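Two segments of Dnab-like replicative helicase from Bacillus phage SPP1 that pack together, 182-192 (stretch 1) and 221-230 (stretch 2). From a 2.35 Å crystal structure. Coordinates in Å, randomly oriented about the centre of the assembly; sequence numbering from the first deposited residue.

Stretch 1 (182-192) RVIVMIDYLQL
Stretch 2 (221-230) DVVVIALSQL

Two parallel β-strands, running within 13° of each other with axes 4.6 Å apart at closest approach, set the frame, and alternation sorts their side chains. Ile184, Met186, Val223 and Ile225 share one face. Ile184 (chi1 m) lays CG2 3.7 Å from Ile225 CD1 (Ile225 is m, t), while Met186, in m, t, p, curls back so that its CE lies 3.7 Å from Ile225 CG2 and 4.3 Å from Leu227 CD1. The other face carries Val185, Ile187, Val224 and Ala226: both valines are t, and Ile187 (m, t) sets CD1 4.0 Å from Val224 CG1. Ala226 presents only a methyl, and Leu190 CD1, arriving from beyond the strand, rests 3.8 Å from Ala226 CB.

The register pairs Ile184 with Val223, Val185 with Val224, Met186 with Ile225 and Ile187 with Ala226, CA to CA 4.7–4.8 Å. In the parallel ladder, alternate residues of each strand bond to the other: Val183, Val185 and Ile187 on one side, Val223, Ile225 and Leu227 on the other. Val223 N reaches Val183 O weakly at 3.4 Å; then Val185 N to Val223 O and Ile225 N to Val185 O, both 2.7 Å, Ile187 N to Ile225 O, 2.8 Å, and Leu227 N to Ile187 O, 3.2 Å, complete the ladder.

Tyr189, at positive phi (72/117), breaks this rhythm. Its N makes a very short 2.5 Å bond to Ile187 O, and Leu190, opening a 3-10 segment, takes over the next rung: Leu190 N to Leu227 O, 2.8 Å. Tyr189 CA also approaches Leu227 O, at 3.1 Å.

At the polar edge one amide serves two partners. Gln191 (m, p) gives NE2 to Ser228 OG at 2.8 Å and receives Gln229 N on OE1 at 3.3 Å. Ser228 (t) passes its hydroxyl proton onward, OG to Gln229 O, 2.9 Å.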

# COMPACT_ATOMS: atom_id res chain seq x y z
N ARG A 182 15.56 -0.80 -4.37
CA ARG A 182 14.38 -1.64 -4.23
C ARG A 182 13.13 -0.88 -4.67
O ARG A 182 12.82 0.18 -4.12
CB ARG A 182 14.27 -2.20 -2.80
CG ARG A 182 15.21 -1.57 -1.78
CD ARG A 182 15.17 -2.28 -0.44
NE ARG A 182 14.91 -1.32 0.63
CZ ARG A 182 15.04 -1.57 1.93
NH1 ARG A 182 15.44 -2.75 2.36
NH2 ARG A 182 14.76 -0.61 2.81
N VAL A 183 12.45 -1.42 -5.69
CA VAL A 183 11.22 -0.89 -6.29
C VAL A 183 9.99 -1.44 -5.56
O VAL A 183 9.95 -2.61 -5.16
CB VAL A 183 11.12 -1.26 -7.80
CG1 VAL A 183 9.83 -0.76 -8.45
CG2 VAL A 183 12.32 -0.73 -8.57
N ILE A 184 8.97 -0.59 -5.38
CA ILE A 184 7.73 -1.02 -4.74
C ILE A 184 6.57 -0.72 -5.68
O ILE A 184 6.38 0.42 -6.07
CB ILE A 184 7.53 -0.32 -3.38
CG1 ILE A 184 8.73 -0.60 -2.46
CG2 ILE A 184 6.20 -0.76 -2.71
CD1 ILE A 184 9.42 0.64 -1.98
N VAL A 185 5.82 -1.74 -6.05
CA VAL A 185 4.71 -1.56 -6.99
C VAL A 185 3.38 -1.47 -6.24
O VAL A 185 2.92 -2.46 -5.68
CB VAL A 185 4.70 -2.69 -8.06
CG1 VAL A 185 3.64 -2.45 -9.13
CG2 VAL A 185 6.09 -2.81 -8.69
N MET A 186 2.80 -0.27 -6.20
CA MET A 186 1.50 -0.05 -5.55
C MET A 186 0.40 -0.04 -6.59
O MET A 186 0.49 0.68 -7.59
CB MET A 186 1.46 1.28 -4.79
CG MET A 186 2.36 1.38 -3.58
SD MET A 186 1.67 2.51 -2.34
CE MET A 186 0.58 1.41 -1.45
N ILE A 187 -0.65 -0.82 -6.36
CA ILE A 187 -1.74 -0.86 -7.32
C ILE A 187 -3.06 -0.31 -6.73
O ILE A 187 -3.69 -0.96 -5.88
CB ILE A 187 -1.88 -2.26 -7.93
CG1 ILE A 187 -0.49 -2.71 -8.43
CG2 ILE A 187 -2.94 -2.27 -9.06
CD1 ILE A 187 -0.33 -4.15 -8.71
N ASP A 188 -3.45 0.90 -7.15
CA ASP A 188 -4.75 1.44 -6.70
C ASP A 188 -5.86 0.64 -7.29
O ASP A 188 -6.48 0.94 -8.32
CB ASP A 188 -4.99 2.94 -6.82
CG ASP A 188 -6.26 3.39 -6.02
OD1 ASP A 188 -7.03 2.53 -5.48
OD2 ASP A 188 -6.51 4.61 -5.94
N TYR A 189 -6.02 -0.41 -6.52
CA TYR A 189 -7.04 -1.40 -6.48
C TYR A 189 -7.12 -2.42 -7.58
O TYR A 189 -7.26 -2.12 -8.76
CB TYR A 189 -8.29 -0.96 -5.69
CG TYR A 189 -9.64 -0.89 -6.33
CD1 TYR A 189 -10.44 -2.02 -6.42
CD2 TYR A 189 -10.18 0.34 -6.71
CE1 TYR A 189 -11.71 -1.95 -6.95
CE2 TYR A 189 -11.46 0.42 -7.24
CZ TYR A 189 -12.21 -0.72 -7.36
OH TYR A 189 -13.47 -0.65 -7.89
N LEU A 190 -6.92 -3.64 -7.09
CA LEU A 190 -6.65 -4.83 -7.84
C LEU A 190 -7.79 -5.23 -8.75
O LEU A 190 -7.54 -5.69 -9.86
CB LEU A 190 -6.31 -5.96 -6.85
CG LEU A 190 -6.08 -7.41 -7.32
CD1 LEU A 190 -5.01 -8.03 -6.44
CD2 LEU A 190 -7.36 -8.25 -7.29
N GLN A 191 -9.02 -5.04 -8.30
CA GLN A 191 -10.20 -5.57 -8.98
C GLN A 191 -10.59 -4.72 -10.19
O GLN A 191 -11.59 -5.00 -10.85
CB GLN A 191 -11.39 -5.70 -8.02
CG GLN A 191 -11.25 -6.82 -6.99
CD GLN A 191 -10.46 -6.42 -5.74
OE1 GLN A 191 -10.05 -5.27 -5.57
NE2 GLN A 191 -10.26 -7.39 -4.85
N LEU A 192 -9.78 -3.69 -10.44
CA LEU A 192 -9.89 -2.83 -11.60
C LEU A 192 -8.93 -3.27 -12.72
O LEU A 192 -9.04 -2.81 -13.87
CB LEU A 192 -9.58 -1.38 -11.19
CG LEU A 192 -10.67 -0.30 -11.26
CD1 LEU A 192 -11.98 -0.80 -10.67
CD2 LEU A 192 -10.25 1.01 -10.59
N ASP A 221 11.64 -9.47 -8.41
CA ASP A 221 12.28 -9.16 -7.13
C ASP A 221 11.83 -7.79 -6.58
O ASP A 221 12.65 -6.97 -6.15
CB ASP A 221 13.83 -9.26 -7.25
CG ASP A 221 14.52 -9.49 -5.91
OD1 ASP A 221 13.91 -10.09 -4.98
OD2 ASP A 221 15.69 -9.06 -5.78
N VAL A 222 10.52 -7.57 -6.59
CA VAL A 222 9.94 -6.32 -6.06
C VAL A 222 8.90 -6.57 -4.97
O VAL A 222 8.37 -7.67 -4.84
CB VAL A 222 9.31 -5.45 -7.19
CG1 VAL A 222 10.41 -4.93 -8.15
CG2 VAL A 222 8.19 -6.19 -7.96
N VAL A 223 8.62 -5.53 -4.17
CA VAL A 223 7.44 -5.53 -3.31
C VAL A 223 6.22 -5.13 -4.14
O VAL A 223 6.22 -4.09 -4.78
CB VAL A 223 7.59 -4.58 -2.11
CG1 VAL A 223 6.37 -4.72 -1.16
CG2 VAL A 223 8.89 -4.86 -1.35
N VAL A 224 5.20 -5.97 -4.15
CA VAL A 224 3.91 -5.61 -4.74
C VAL A 224 2.93 -5.34 -3.62
O VAL A 224 2.79 -6.16 -2.71
CB VAL A 224 3.39 -6.68 -5.70
CG1 VAL A 224 2.04 -6.28 -6.28
CG2 VAL A 224 4.41 -6.90 -6.83
N ILE A 225 2.31 -4.17 -3.66
CA ILE A 225 1.27 -3.76 -2.72
C ILE A 225 -0.02 -3.48 -3.50
O ILE A 225 -0.14 -2.47 -4.19
CB ILE A 225 1.67 -2.54 -1.86
CG1 ILE A 225 2.94 -2.83 -1.04
CG2 ILE A 225 0.57 -2.20 -0.91
CD1 ILE A 225 3.53 -1.62 -0.34
N ALA A 226 -0.98 -4.40 -3.39
CA ALA A 226 -2.26 -4.24 -4.02
C ALA A 226 -3.35 -3.86 -3.01
O ALA A 226 -3.56 -4.54 -1.99
CB ALA A 226 -2.64 -5.50 -4.81
N LEU A 227 -4.03 -2.76 -3.30
CA LEU A 227 -5.26 -2.36 -2.65
C LEU A 227 -6.39 -3.24 -3.18
O LEU A 227 -6.41 -3.60 -4.35
CB LEU A 227 -5.55 -0.87 -2.90
CG LEU A 227 -4.96 0.15 -1.92
CD1 LEU A 227 -3.45 0.03 -1.87
CD2 LEU A 227 -5.35 1.57 -2.28
N SER A 228 -7.33 -3.57 -2.29
CA SER A 228 -8.41 -4.47 -2.61
C SER A 228 -9.68 -4.06 -1.89
O SER A 228 -9.65 -3.66 -0.72
CB SER A 228 -8.04 -5.91 -2.24
OG SER A 228 -9.18 -6.75 -2.30
N GLN A 229 -10.79 -4.18 -2.59
CA GLN A 229 -12.08 -3.88 -2.02
C GLN A 229 -12.48 -5.08 -1.19
O GLN A 229 -11.78 -6.08 -1.18
CB GLN A 229 -13.10 -3.59 -3.14
CG GLN A 229 -13.56 -4.79 -3.99
CD GLN A 229 -14.23 -4.35 -5.32
OE1 GLN A 229 -14.60 -3.19 -5.49
NE2 GLN A 229 -14.38 -5.28 -6.25
N LEU A 230 -13.59 -4.97 -0.46
CA LEU A 230 -14.13 -6.09 0.33
C LEU A 230 -15.62 -6.19 0.12
O LEU A 230 -16.26 -5.22 -0.30
CB LEU A 230 -13.82 -5.93 1.83
CG LEU A 230 -12.39 -6.28 2.24
CD1 LEU A 230 -12.09 -5.73 3.61
CD2 LEU A 230 -12.17 -7.76 2.21